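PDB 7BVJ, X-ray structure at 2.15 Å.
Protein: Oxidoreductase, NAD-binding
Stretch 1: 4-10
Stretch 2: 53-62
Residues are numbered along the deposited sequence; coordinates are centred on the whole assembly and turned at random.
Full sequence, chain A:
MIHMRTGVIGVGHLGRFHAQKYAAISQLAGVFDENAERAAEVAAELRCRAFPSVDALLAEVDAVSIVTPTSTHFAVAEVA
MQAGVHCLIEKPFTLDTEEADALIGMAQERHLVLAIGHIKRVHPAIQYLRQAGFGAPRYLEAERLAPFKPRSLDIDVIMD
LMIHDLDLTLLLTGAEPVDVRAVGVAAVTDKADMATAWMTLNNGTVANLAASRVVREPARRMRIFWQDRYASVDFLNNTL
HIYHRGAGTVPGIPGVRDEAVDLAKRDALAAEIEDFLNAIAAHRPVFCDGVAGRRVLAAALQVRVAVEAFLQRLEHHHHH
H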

# COMPACT_ATOMS: atom_id res chain seq x y z
N MET A 4 3.34 21.43 -11.04
CA MET A 4 2.26 20.55 -11.44
C MET A 4 0.97 21.00 -10.77
O MET A 4 0.97 21.34 -9.58
CB MET A 4 2.58 19.11 -11.05
CG MET A 4 1.54 18.12 -11.46
SD MET A 4 2.04 17.33 -12.98
CE MET A 4 3.04 16.04 -12.27
N ARG A 5 -0.13 21.00 -11.53
CA ARG A 5 -1.44 21.29 -10.98
C ARG A 5 -2.05 20.00 -10.43
O ARG A 5 -2.27 19.03 -11.18
CB ARG A 5 -2.36 21.91 -12.03
CG ARG A 5 -1.98 23.33 -12.40
CD ARG A 5 -2.77 23.77 -13.61
NE ARG A 5 -2.68 22.82 -14.70
CZ ARG A 5 -3.69 22.52 -15.51
NH1 ARG A 5 -4.87 23.10 -15.35
NH2 ARG A 5 -3.52 21.64 -16.49
N THR A 6 -2.32 19.99 -9.12
CA THR A 6 -2.69 18.78 -8.41
C THR A 6 -4.00 18.97 -7.65
O THR A 6 -4.41 20.09 -7.32
CB THR A 6 -1.59 18.34 -7.44
OG1 THR A 6 -1.34 19.39 -6.49
CG2 THR A 6 -0.30 18.00 -8.19
N GLY A 7 -4.67 17.84 -7.40
CA GLY A 7 -5.90 17.83 -6.63
C GLY A 7 -6.08 16.52 -5.90
O GLY A 7 -5.38 15.53 -6.15
N VAL A 8 -7.03 16.51 -4.97
CA VAL A 8 -7.42 15.31 -4.24
C VAL A 8 -8.92 15.16 -4.34
O VAL A 8 -9.67 16.11 -4.09
CB VAL A 8 -6.97 15.33 -2.77
CG1 VAL A 8 -7.38 14.03 -2.07
CG2 VAL A 8 -5.44 15.50 -2.66
N ILE A 9 -9.36 13.97 -4.73
CA ILE A 9 -10.77 13.60 -4.80
C ILE A 9 -11.02 12.68 -3.62
O ILE A 9 -10.53 11.54 -3.59
CB ILE A 9 -11.10 12.91 -6.12
CG1 ILE A 9 -10.82 13.87 -7.29
CG2 ILE A 9 -12.54 12.35 -6.09
CD1 ILE A 9 -10.84 13.20 -8.66
N GLY A 10 -11.74 13.18 -2.62
CA GLY A 10 -11.97 12.43 -1.40
C GLY A 10 -11.01 12.86 -0.31
O GLY A 10 -9.86 12.43 -0.30
N SER A 53 -17.74 20.32 -7.90
CA SER A 53 -17.96 19.03 -8.55
C SER A 53 -16.61 18.41 -8.87
O SER A 53 -15.59 19.11 -8.92
CB SER A 53 -18.80 19.17 -9.83
OG SER A 53 -18.05 19.81 -10.85
N VAL A 54 -16.61 17.09 -9.09
CA VAL A 54 -15.38 16.42 -9.49
C VAL A 54 -14.90 16.96 -10.83
O VAL A 54 -13.69 17.11 -11.05
CB VAL A 54 -15.58 14.89 -9.52
CG1 VAL A 54 -16.58 14.48 -10.58
CG2 VAL A 54 -14.25 14.19 -9.80
N ASP A 55 -15.83 17.29 -11.73
CA ASP A 55 -15.44 17.69 -13.08
C ASP A 55 -14.70 19.02 -13.08
O ASP A 55 -13.75 19.21 -13.85
CB ASP A 55 -16.67 17.75 -14.00
CG ASP A 55 -17.37 16.41 -14.10
OD1 ASP A 55 -18.62 16.40 -14.14
OD2 ASP A 55 -16.68 15.35 -14.13
N ALA A 56 -15.10 19.94 -12.19
CA ALA A 56 -14.45 21.25 -12.14
C ALA A 56 -13.07 21.16 -11.50
O ALA A 56 -12.16 21.90 -11.87
CB ALA A 56 -15.33 22.25 -11.39
N LEU A 57 -12.91 20.26 -10.52
CA LEU A 57 -11.57 19.90 -10.08
C LEU A 57 -10.73 19.42 -11.26
O LEU A 57 -9.65 19.94 -11.52
CB LEU A 57 -11.64 18.82 -8.99
CG LEU A 57 -10.30 18.42 -8.36
CD1 LEU A 57 -10.49 18.00 -6.90
CD2 LEU A 57 -9.65 17.31 -9.13
N LEU A 58 -11.23 18.41 -11.98
CA LEU A 58 -10.42 17.81 -13.03
C LEU A 58 -10.04 18.82 -14.11
O LEU A 58 -8.96 18.74 -14.69
CB LEU A 58 -11.15 16.60 -13.62
CG LEU A 58 -11.17 15.41 -12.64
CD1 LEU A 58 -12.21 14.39 -13.03
CD2 LEU A 58 -9.77 14.75 -12.55
N ALA A 59 -10.91 19.81 -14.37
CA ALA A 59 -10.58 20.84 -15.36
C ALA A 59 -9.36 21.67 -14.98
O ALA A 59 -8.71 22.22 -15.86
CB ALA A 59 -11.78 21.77 -15.59
N GLU A 60 -9.03 21.76 -13.69
CA GLU A 60 -7.97 22.64 -13.20
C GLU A 60 -6.69 21.92 -12.79
O GLU A 60 -5.82 22.56 -12.18
CB GLU A 60 -8.49 23.47 -12.02
CG GLU A 60 -9.73 24.34 -12.30
CD GLU A 60 -9.40 25.79 -12.67
OE1 GLU A 60 -8.21 26.13 -12.85
OE2 GLU A 60 -10.36 26.60 -12.78
N VAL A 61 -6.53 20.62 -13.06
CA VAL A 61 -5.35 19.88 -12.58
C VAL A 61 -4.79 18.96 -13.65
O VAL A 61 -5.46 18.59 -14.62
CB VAL A 61 -5.63 19.01 -11.34
CG1 VAL A 61 -6.14 19.84 -10.18
CG2 VAL A 61 -6.59 17.88 -11.71
N ASP A 62 -3.54 18.55 -13.41
CA ASP A 62 -2.83 17.52 -14.16
C ASP A 62 -2.82 16.17 -13.46
O ASP A 62 -2.85 15.14 -14.13
CB ASP A 62 -1.38 17.96 -14.43
CG ASP A 62 -1.29 19.35 -15.05
OD1 ASP A 62 -1.74 19.51 -16.20
OD2 ASP A 62 -0.76 20.28 -14.39
O HOH W 1 -6.71 20.49 -17.16

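The strand 5-9 and the helix 54-59 run nearly antiparallel, their N-to-C directions 159° apart and their axes 8.9 Å apart at closest approach, so the start of the strand meets the residues that follow the helix. Met 4 SD lies 3.8 Å from Asp 62 CB.

Arg 5 carries the polar part of the contact, and Asp 62 is its main partner. Asp 62 N donates to Arg 5 O at 2.6 Å with an N-H...O angle of 155°. The aspartate carboxylate then binds both the backbone and the side chain of the arginine: Arg 5 N donates to Asp 62 OD2 at 3.0 Å, and Arg 5 NE reaches the same oxygen at 3.2 Å. A salt bridge is completed by Arg 5 NH2 and Asp 62 OD1 at 2.8 Å, although the 139° angles of both guanidinium bonds show that neither is linear. Val 61 N and Asp 62 N lie over one face of the guanidinium, while Ala 59 O sits at its edge, 4.0 Å from Arg 5 NH1. A water donates to Ala 59 O and, weakly, to Val 61 O, and accepts a weak bond from Arg 5 NH2.

Thr 6 turns its CA-to-CB bond away, with Thr 6 O 3.4 Å from Val 61 CG1. At Gly 7 the fit is close: an ideal CB would stand 3.1 Å from Leu 57 CD2 and 3.3 Å from Val 61 CG1. Val 8 also points away, but Val 8 O comes within 3.5 Å of Leu 57 CD1.

Ile 9 points toward the helix and makes the apolar side-chain contacts: Ile 9 CD1 lies 3.7 Å from Val 54 CG2 and 4.3 Å from Leu 58 CD2, and Ile 9 CG1 lies 4.1 Å from Leu 57 CD2.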